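Local coordinates for extracellular solute-binding protein, family 1 (Bifidobacterium longum subsp. infantis, PDB 6FTH), which probably captures human milk oligosaccharides outside the cell and delivers them to an ABC transporter for import, at residues A[478-481]-A[482-486]; A[252-255]-A[256-260]. All coordinates share one frame; numbering follows the deposited sequence.

In the fold
The two contacts show how two neighbouring helices of a class 2 periplasmic-binding-protein fold are each built from local turns and meet through side chains on their facing sides. Contact 1 is the C-terminal end of the long helix 457-484, and contact 2 lies within helix 249-263; their centres are 9 Å apart. I255 of contact 2 packs on T478, W481 and M482 of contact 1, and Y258 also meets M482. At the helix end, M482 O probably accepts a hydrogen bond from H259 ND1 at 2.8 Å, while H259 CE1 packs 3.2 Å from G485 N. The centres of contacts 1 and 2 lie about 27 and 25 Å from the chain's centre, so both belong to peripheral structural packing.

Contact 1: residues A[478-481]-A[482-486]; sequences TATW and MSKGG
M482 lies beside T478, one turn earlier, and the two side chains point the same way. Their apolar meeting is M482 SD against T478 CG2 at 3.8 Å; a bend at chi3 of M482 (67°) turns its terminal methyl aside from the extended line of the chain. The hydroxyl of T478 serves other partners, the backbone O of V474 and the OH of Y251.

The backbone bonds follow the helix to its end. M482 N reaches T478 O at 2.9 Å and S483 N reaches A479 O at 3.0 Å, followed by a shorter bond of 2.7 Å from K484 N to T480 O. The last turn is less well aligned: G485 N donates to W481 O at 3.1 Å with an N-H...O angle of 138°, coming from above the carbonyl plane. S483 OG, near the same end, takes a hydrogen bond from W271 NE1.

Round W481 the exit of the helix comes close to its last turn. A nearly straight CA-H...O contact (176° at the hydrogen) brings W481 CA within 3.6 Å of G485 O, and the same oxygen lies 3.5 Å from W481 CD1, at the ring's edge and near its plane. Beyond the two glycines, NE1 donates to E490 and the indole makes an edge-to-face pair with Y494. With an alanine in place of W481, E490 would probably be left without its N-H partner and Y494 without its ring mate, opening a gap between this helix end and helix 487-500.

G485 leaves helical geometry with positive phi, where a side chain would collide with K484 O, and G486 is the N-cap of the next helix: a helix C-terminus closed by a glycine just after its last helical residue, with a two-glycine link to helix 487-500.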
loop_
_atom_site.group_PDB
_atom_site.type_symbol
_atom_site.label_atom_id
_atom_site.label_comp_id
_atom_site.label_asym_id
_atom_site.label_seq_id
_atom_site.Cartn_x
_atom_site.Cartn_y
_atom_site.Cartn_z
ATOM N N THR A 478 -2.129 -3.320 22.922
ATOM C CA THR A 478 -0.952 -2.632 22.414
ATOM C C THR A 478 -1.002 -1.144 22.756
ATOM O O THR A 478 -0.028 -0.581 23.279
ATOM C CB THR A 478 -0.825 -2.860 20.906
ATOM O OG1 THR A 478 -0.670 -4.267 20.635
ATOM C CG2 THR A 478 0.408 -2.153 20.388
ATOM N N ALA A 479 -2.150 -0.506 22.509
ATOM C CA ALA A 479 -2.261 0.925 22.778
ATOM C C ALA A 479 -2.112 1.204 24.268
ATOM O O ALA A 479 -1.416 2.146 24.670
ATOM C CB ALA A 479 -3.594 1.459 22.261
ATOM N N THR A 480 -2.747 0.382 25.106
ATOM C CA THR A 480 -2.660 0.588 26.554
ATOM C C THR A 480 -1.227 0.436 27.045
ATOM O O THR A 480 -0.725 1.260 27.817
ATOM C CB THR A 480 -3.596 -0.398 27.264
ATOM O OG1 THR A 480 -4.946 -0.106 26.872
ATOM C CG2 THR A 480 -3.443 -0.295 28.780
ATOM N N TRP A 481 -0.530 -0.610 26.586
ATOM C CA TRP A 481 0.829 -0.843 27.038
ATOM C C TRP A 481 1.779 0.246 26.552
ATOM O O TRP A 481 2.734 0.597 27.257
ATOM C CB TRP A 481 1.320 -2.186 26.513
ATOM C CG TRP A 481 0.693 -3.379 27.145
ATOM C CD1 TRP A 481 0.144 -3.469 28.395
ATOM C CD2 TRP A 481 0.560 -4.674 26.549
ATOM N NE1 TRP A 481 -0.312 -4.754 28.614
ATOM C CE2 TRP A 481 -0.066 -5.510 27.494
ATOM C CE3 TRP A 481 0.925 -5.210 25.308
ATOM C CZ2 TRP A 481 -0.343 -6.853 27.237
ATOM C CZ3 TRP A 481 0.647 -6.562 25.048
ATOM C CH2 TRP A 481 0.016 -7.360 26.009
ATOM N N MET A 482 1.559 0.769 25.347
ATOM C CA MET A 482 2.400 1.856 24.860
ATOM C C MET A 482 2.200 3.119 25.693
ATOM O O MET A 482 3.173 3.806 26.045
ATOM C CB MET A 482 2.079 2.118 23.385
ATOM C CG MET A 482 2.681 1.067 22.420
ATOM S SD MET A 482 2.087 1.225 20.733
ATOM C CE MET A 482 2.812 2.826 20.268
ATOM N N SER A 483 0.949 3.427 26.029
ATOM C CA SER A 483 0.641 4.664 26.742
ATOM C C SER A 483 0.912 4.543 28.233
ATOM O O SER A 483 1.484 5.460 28.838
ATOM C CB SER A 483 -0.814 5.035 26.518
ATOM O OG SER A 483 -1.034 5.434 25.176
ATOM N N LYS A 484 0.501 3.432 28.850
ATOM C CA LYS A 484 0.457 3.352 30.304
ATOM C C LYS A 484 1.390 2.315 30.914
ATOM O O LYS A 484 1.480 2.242 32.147
ATOM C CB LYS A 484 -0.982 3.083 30.769
ATOM C CG LYS A 484 -1.985 4.132 30.334
ATOM C CD LYS A 484 -3.412 3.614 30.486
ATOM C CE LYS A 484 -4.449 4.638 30.042
ATOM N NZ LYS A 484 -4.444 5.862 30.896
ATOM N N GLY A 485 2.078 1.506 30.110
ATOM C CA GLY A 485 2.900 0.443 30.650
ATOM C C GLY A 485 2.087 -0.806 30.965
ATOM O O GLY A 485 0.908 -0.927 30.623
ATOM N N GLY A 486 2.757 -1.754 31.621
ATOM C CA GLY A 486 2.119 -2.956 32.123
ATOM C C GLY A 486 2.423 -4.219 31.347
ATOM O O GLY A 486 1.963 -5.297 31.751
#

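Contact 2: residues A[252-255]-A[256-260]; sequences KQVI and KYYHK
V254 and Y258 stand side by side one turn apart on an alpha-helix, a plain i to i+4 pairing on the buried side of helix 249-263. Placing V254 CG1 anti to its amide nitrogen (chi1 169°) directs that methyl along the helix to the ring, where it lies 3.7 Å from Y258 CE2. Below them the backbone bond is almost straight: Y258 N meets V254 O at 2.9 Å with an N-H...O angle of 172°. The Y258 hydroxyl bonds to P213 O. Y257, just before Y258 in the chain, stacks its ring on W173 and extends the packed side to helix 173-185.

The lysine and glutamine side is looser. Q253 and K256 run alongside each other, yet the nearest approach of their side chains is 4.1 Å, from Q253 OE1 to K256 CD, and K252 CG stays 4.3 Å from K256 CD. The charged ends work outside this turn: K256 forms a salt bridge with D488, and K252 makes a cation-pi contact with W491. What holds K256 locally is mainly its backbone, with N bonded to K252 O at 3.0 Å and CG resting 3.4 Å from that same oxygen.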
loop_
_atom_site.group_PDB
_atom_site.type_symbol
_atom_site.label_atom_id
_atom_site.label_comp_id
_atom_site.label_asym_id
_atom_site.label_seq_id
_atom_site.Cartn_x
_atom_site.Cartn_y
_atom_site.Cartn_z
ATOM N N LYS A 252 7.061 -7.228 21.702
ATOM C CA LYS A 252 7.126 -6.760 23.084
ATOM C C LYS A 252 8.169 -5.650 23.250
ATOM O O LYS A 252 7.908 -4.640 23.911
ATOM C CB LYS A 252 7.450 -7.934 24.012
ATOM C CG LYS A 252 7.548 -7.524 25.497
ATOM C CD LYS A 252 7.408 -8.668 26.523
ATOM C CE LYS A 252 8.256 -9.866 26.219
ATOM N NZ LYS A 252 8.120 -10.871 27.321
ATOM N N GLN A 253 9.355 -5.825 22.672
ATOM C CA GLN A 253 10.420 -4.838 22.812
ATOM C C GLN A 253 10.069 -3.522 22.128
ATOM O O GLN A 253 10.390 -2.450 22.654
ATOM C CB GLN A 253 11.735 -5.414 22.299
ATOM C CG GLN A 253 12.278 -6.574 23.174
ATOM C CD GLN A 253 12.155 -6.294 24.677
ATOM O OE1 GLN A 253 12.527 -5.218 25.150
ATOM N NE2 GLN A 253 11.595 -7.251 25.426
ATOM N N VAL A 254 9.430 -3.582 20.956
ATOM C CA VAL A 254 8.976 -2.357 20.297
ATOM C C VAL A 254 8.005 -1.607 21.195
ATOM O O VAL A 254 8.089 -0.379 21.352
ATOM C CB VAL A 254 8.334 -2.676 18.942
ATOM C CG1 VAL A 254 7.622 -1.450 18.397
ATOM C CG2 VAL A 254 9.385 -3.160 17.980
ATOM N N ILE A 255 7.045 -2.332 21.779
ATOM C CA ILE A 255 6.067 -1.701 22.660
ATOM C C ILE A 255 6.754 -1.050 23.860
ATOM O O ILE A 255 6.435 0.092 24.235
ATOM C CB ILE A 255 5.002 -2.729 23.081
ATOM C CG1 ILE A 255 4.099 -3.070 21.891
ATOM C CG2 ILE A 255 4.177 -2.156 24.232
ATOM C CD1 ILE A 255 3.199 -4.265 22.094
ATOM N N LYS A 256 7.716 -1.741 24.470
ATOM C CA LYS A 256 8.397 -1.183 25.633
ATOM C C LYS A 256 9.190 0.066 25.253
ATOM O O LYS A 256 9.232 1.034 26.022
ATOM C CB LYS A 256 9.293 -2.236 26.271
ATOM C CG LYS A 256 8.499 -3.316 27.005
ATOM C CD LYS A 256 9.421 -4.301 27.714
ATOM C CE LYS A 256 9.881 -3.767 29.059
ATOM N NZ LYS A 256 10.576 -4.819 29.851
ATOM N N TYR A 257 9.819 0.059 24.073
ATOM C CA TYR A 257 10.564 1.231 23.616
ATOM C C TYR A 257 9.631 2.408 23.431
ATOM O O TYR A 257 9.922 3.521 23.898
ATOM C CB TYR A 257 11.317 0.902 22.322
ATOM C CG TYR A 257 12.169 2.025 21.765
ATOM C CD1 TYR A 257 13.289 2.475 22.443
ATOM C CD2 TYR A 257 11.870 2.595 20.551
ATOM C CE1 TYR A 257 14.071 3.489 21.929
ATOM C CE2 TYR A 257 12.650 3.598 20.028
ATOM C CZ TYR A 257 13.751 4.022 20.711
ATOM O OH TYR A 257 14.525 5.031 20.181
ATOM N N TYR A 258 8.500 2.184 22.746
ATOM C CA TYR A 258 7.524 3.263 22.577
ATOM C C TYR A 258 7.024 3.759 23.920
ATOM O O TYR A 258 6.835 4.966 24.105
ATOM C CB TYR A 258 6.352 2.843 21.707
ATOM C CG TYR A 258 6.614 3.015 20.217
ATOM C CD1 TYR A 258 7.022 4.244 19.692
ATOM C CD2 TYR A 258 6.468 1.951 19.334
ATOM C CE1 TYR A 258 7.246 4.404 18.326
ATOM C CE2 TYR A 258 6.699 2.106 17.984
ATOM C CZ TYR A 258 7.090 3.328 17.480
ATOM O OH TYR A 258 7.299 3.493 16.140
ATOM N N HIS A 259 6.807 2.857 24.878
ATOM C CA HIS A 259 6.328 3.349 26.171
ATOM C C HIS A 259 7.380 4.219 26.850
ATOM O O HIS A 259 7.044 5.233 27.474
ATOM C CB HIS A 259 5.897 2.215 27.092
ATOM C CG HIS A 259 5.449 2.703 28.433
ATOM N ND1 HIS A 259 4.409 3.594 28.578
ATOM C CD2 HIS A 259 5.941 2.490 29.674
ATOM C CE1 HIS A 259 4.261 3.884 29.861
ATOM N NE2 HIS A 259 5.180 3.229 30.544
ATOM N N LYS A 260 8.652 3.856 26.719
ATOM C CA LYS A 260 9.711 4.685 27.263
ATOM C C LYS A 260 9.669 6.068 26.631
ATOM O O LYS A 260 9.650 7.086 27.331
ATOM C CB LYS A 260 11.068 4.017 27.034
ATOM C CG LYS A 260 12.234 4.780 27.686
ATOM C CD LYS A 260 13.591 4.151 27.391
ATOM C CE LYS A 260 14.677 4.778 28.287
ATOM N NZ LYS A 260 16.061 4.428 27.863
#